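Local coordinates for Pap fimbrial major pilin protein (Escherichia coli, PDB 2UY6) that polymerizes into the thick right-handed helical rod of the P pilus, which enables bacteria to colonize the epithelium of specific host organs, at residues Lys138-Ala142 with Val143-Val147. The protein carries 2 engineered substitutions. Residues are numbered along the deposited sequence; the frame is centred on the assembly and turned at random.
Sequences KKSSA and VGAAV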
ATOM      1  N   LYS B 138     -22.724  29.058   4.546  1.00 31.35           N
ATOM      2  CA  LYS B 138     -23.291  30.332   4.122  1.00 32.17           C
ATOM      3  C   LYS B 138     -24.500  30.130   3.224  1.00 32.63           C
ATOM      4  O   LYS B 138     -24.778  29.014   2.792  1.00 31.17           O
ATOM      5  CB  LYS B 138     -22.242  31.180   3.399  1.00 30.68           C
ATOM      6  CG  LYS B 138     -21.916  30.738   1.989  1.00 31.52           C
ATOM      7  CD  LYS B 138     -20.790  31.584   1.432  1.00 33.20           C
ATOM      8  CE  LYS B 138     -20.708  31.476  -0.068  1.00 36.02           C
ATOM      9  NZ  LYS B 138     -21.949  32.016  -0.691  1.00 37.94           N
ATOM     10  N   LYS B 139     -25.224  31.215   2.965  1.00 34.37           N
ATOM     11  CA  LYS B 139     -26.393  31.145   2.106  1.00 35.37           C
ATOM     12  C   LYS B 139     -25.896  30.737   0.731  1.00 35.67           C
ATOM     13  O   LYS B 139     -24.834  31.171   0.294  1.00 34.28           O
ATOM     14  CB  LYS B 139     -27.093  32.505   2.030  1.00 36.21           C
ATOM     15  CG  LYS B 139     -28.392  32.470   1.231  1.00 39.27           C
ATOM     16  CD  LYS B 139     -29.157  33.784   1.310  1.00 40.15           C
ATOM     17  CE  LYS B 139     -28.400  34.917   0.643  1.00 38.87           C
ATOM     18  NZ  LYS B 139     -29.164  36.198   0.720  1.00 41.39           N
ATOM     19  N   SER B 140     -26.664  29.880   0.069  1.00 37.12           N
ATOM     20  CA  SER B 140     -26.327  29.386  -1.257  1.00 37.57           C
ATOM     21  C   SER B 140     -26.253  30.526  -2.254  1.00 38.98           C
ATOM     22  O   SER B 140     -26.923  31.537  -2.088  1.00 40.13           O
ATOM     23  CB  SER B 140     -27.386  28.389  -1.716  1.00 36.69           C
ATOM     24  OG  SER B 140     -27.247  28.116  -3.093  1.00 37.81           O
ATOM     25  N   SER B 141     -25.434  30.366  -3.289  1.00 40.55           N
ATOM     26  CA  SER B 141     -25.315  31.396  -4.317  1.00 41.34           C
ATOM     27  C   SER B 141     -26.374  31.173  -5.402  1.00 42.30           C
ATOM     28  O   SER B 141     -26.378  31.852  -6.437  1.00 41.63           O
ATOM     29  CB  SER B 141     -23.916  31.382  -4.946  1.00 41.33           C
ATOM     30  OG  SER B 141     -22.952  31.936  -4.067  1.00 41.93           O
ATOM     31  N   ALA B 142     -27.266  30.215  -5.165  1.00 42.61           N
ATOM     32  CA  ALA B 142     -28.332  29.925  -6.115  1.00 44.14           C
ATOM     33  C   ALA B 142     -29.265  31.133  -6.193  1.00 45.65           C
ATOM     34  O   ALA B 142     -29.657  31.703  -5.169  1.00 45.24           O
ATOM     35  CB  ALA B 142     -29.106  28.690  -5.676  1.00 42.41           C
ATOM     36  N   VAL B 143     -29.609  31.529  -7.412  1.00 47.31           N
ATOM     37  CA  VAL B 143     -30.491  32.668  -7.611  1.00 49.00           C
ATOM     38  C   VAL B 143     -31.749  32.497  -6.769  1.00 49.81           C
ATOM     39  O   VAL B 143     -32.346  31.415  -6.739  1.00 50.11           O
ATOM     40  CB  VAL B 143     -30.898  32.804  -9.093  1.00 49.75           C
ATOM     41  CG1 VAL B 143     -29.667  33.090  -9.947  1.00 50.91           C
ATOM     42  CG2 VAL B 143     -31.579  31.523  -9.564  1.00 51.11           C
ATOM     43  N   GLY B 144     -32.132  33.563  -6.071  1.00 49.70           N
ATOM     44  CA  GLY B 144     -33.328  33.526  -5.250  1.00 48.29           C
ATOM     45  C   GLY B 144     -33.296  32.514  -4.123  1.00 47.33           C
ATOM     46  O   GLY B 144     -34.321  31.923  -3.771  1.00 48.26           O
ATOM     47  N   ALA B 145     -32.121  32.304  -3.551  1.00 45.41           N
ATOM     48  CA  ALA B 145     -31.997  31.363  -2.450  1.00 43.38           C
ATOM     49  C   ALA B 145     -32.309  32.114  -1.164  1.00 40.63           C
ATOM     50  O   ALA B 145     -32.019  33.306  -1.049  1.00 39.81           O
ATOM     51  CB  ALA B 145     -30.586  30.791  -2.403  1.00 42.98           C
ATOM     52  N   ALA B 146     -32.902  31.422  -0.202  1.00 38.14           N
ATOM     53  CA  ALA B 146     -33.235  32.047   1.066  1.00 37.03           C
ATOM     54  C   ALA B 146     -33.007  31.076   2.209  1.00 36.28           C
ATOM     55  O   ALA B 146     -33.460  29.928   2.171  1.00 33.60           O
ATOM     56  CB  ALA B 146     -34.686  32.519   1.059  1.00 39.48           C
ATOM     57  N   VAL B 147     -32.302  31.550   3.229  1.00 36.20           N
ATOM     58  CA  VAL B 147     -32.001  30.728   4.385  1.00 36.81           C
ATOM     59  C   VAL B 147     -33.289  30.477   5.144  1.00 39.06           C
ATOM     60  O   VAL B 147     -34.092  31.390   5.338  1.00 40.85           O
ATOM     61  CB  VAL B 147     -30.999  31.424   5.306  1.00 34.85           C
ATOM     62  CG1 VAL B 147     -30.588  30.490   6.421  1.00 34.48           C
ATOM     63  CG2 VAL B 147     -29.801  31.875   4.506  1.00 35.76           C
TER
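Ala142 to Ala145 form a type II beta turn that sends the chain back beside the end of strand 130-139, with segments 139-142 and 143-147 running 153° apart. The turn is closed by a weak hydrogen bond from Ala145 N to Ala142 O, 3.0 Å long but bent to 121° at the hydrogen. Gly144 sits at the third position with the positive phi that a type II turn needs there. The Ala145 methyl points back at the first arm. Ala145 CB lies 3.1 Å from Ala142 O and 4.1 Å from Ser140 CB, and it also meets the Ala142 methyl. Ahead of the turn, Ser140 OG accepts a fairly straight hydrogen bond from Ala142 N at 2.9 Å, an ST turn. OG is anti to the backbone N of Ser140 (chi1 167°), which places it beside its own carbonyl carbon, within reach of the Ala142 N-H. At the open end of the loop, the aliphatic part of Lys139 lies across one branch of Val147. Lys139 CG is 3.6 Å from Val147 CG2, and CB and CD touch the same methyl. Lys139 CD also approaches Ala145 O, at 3.7 Å. The Lys139 chain bends at chi3, and NZ reaches a salt bridge with Glu44. The same carboxylate accepts from Val147 N, so Glu44 ties both arms to helix 40-45. On the first arm, Lys138 NZ donates to Lys139 O at 3.2 Å and also pairs with Glu92, which is hydrogen-bonded to Ser141 OG as well. The whole is a surface loop of the immunoglobulin-like pilin fold, in which an ST turn followed by a type II turn opens the connection between strands 130-139 and 153-162.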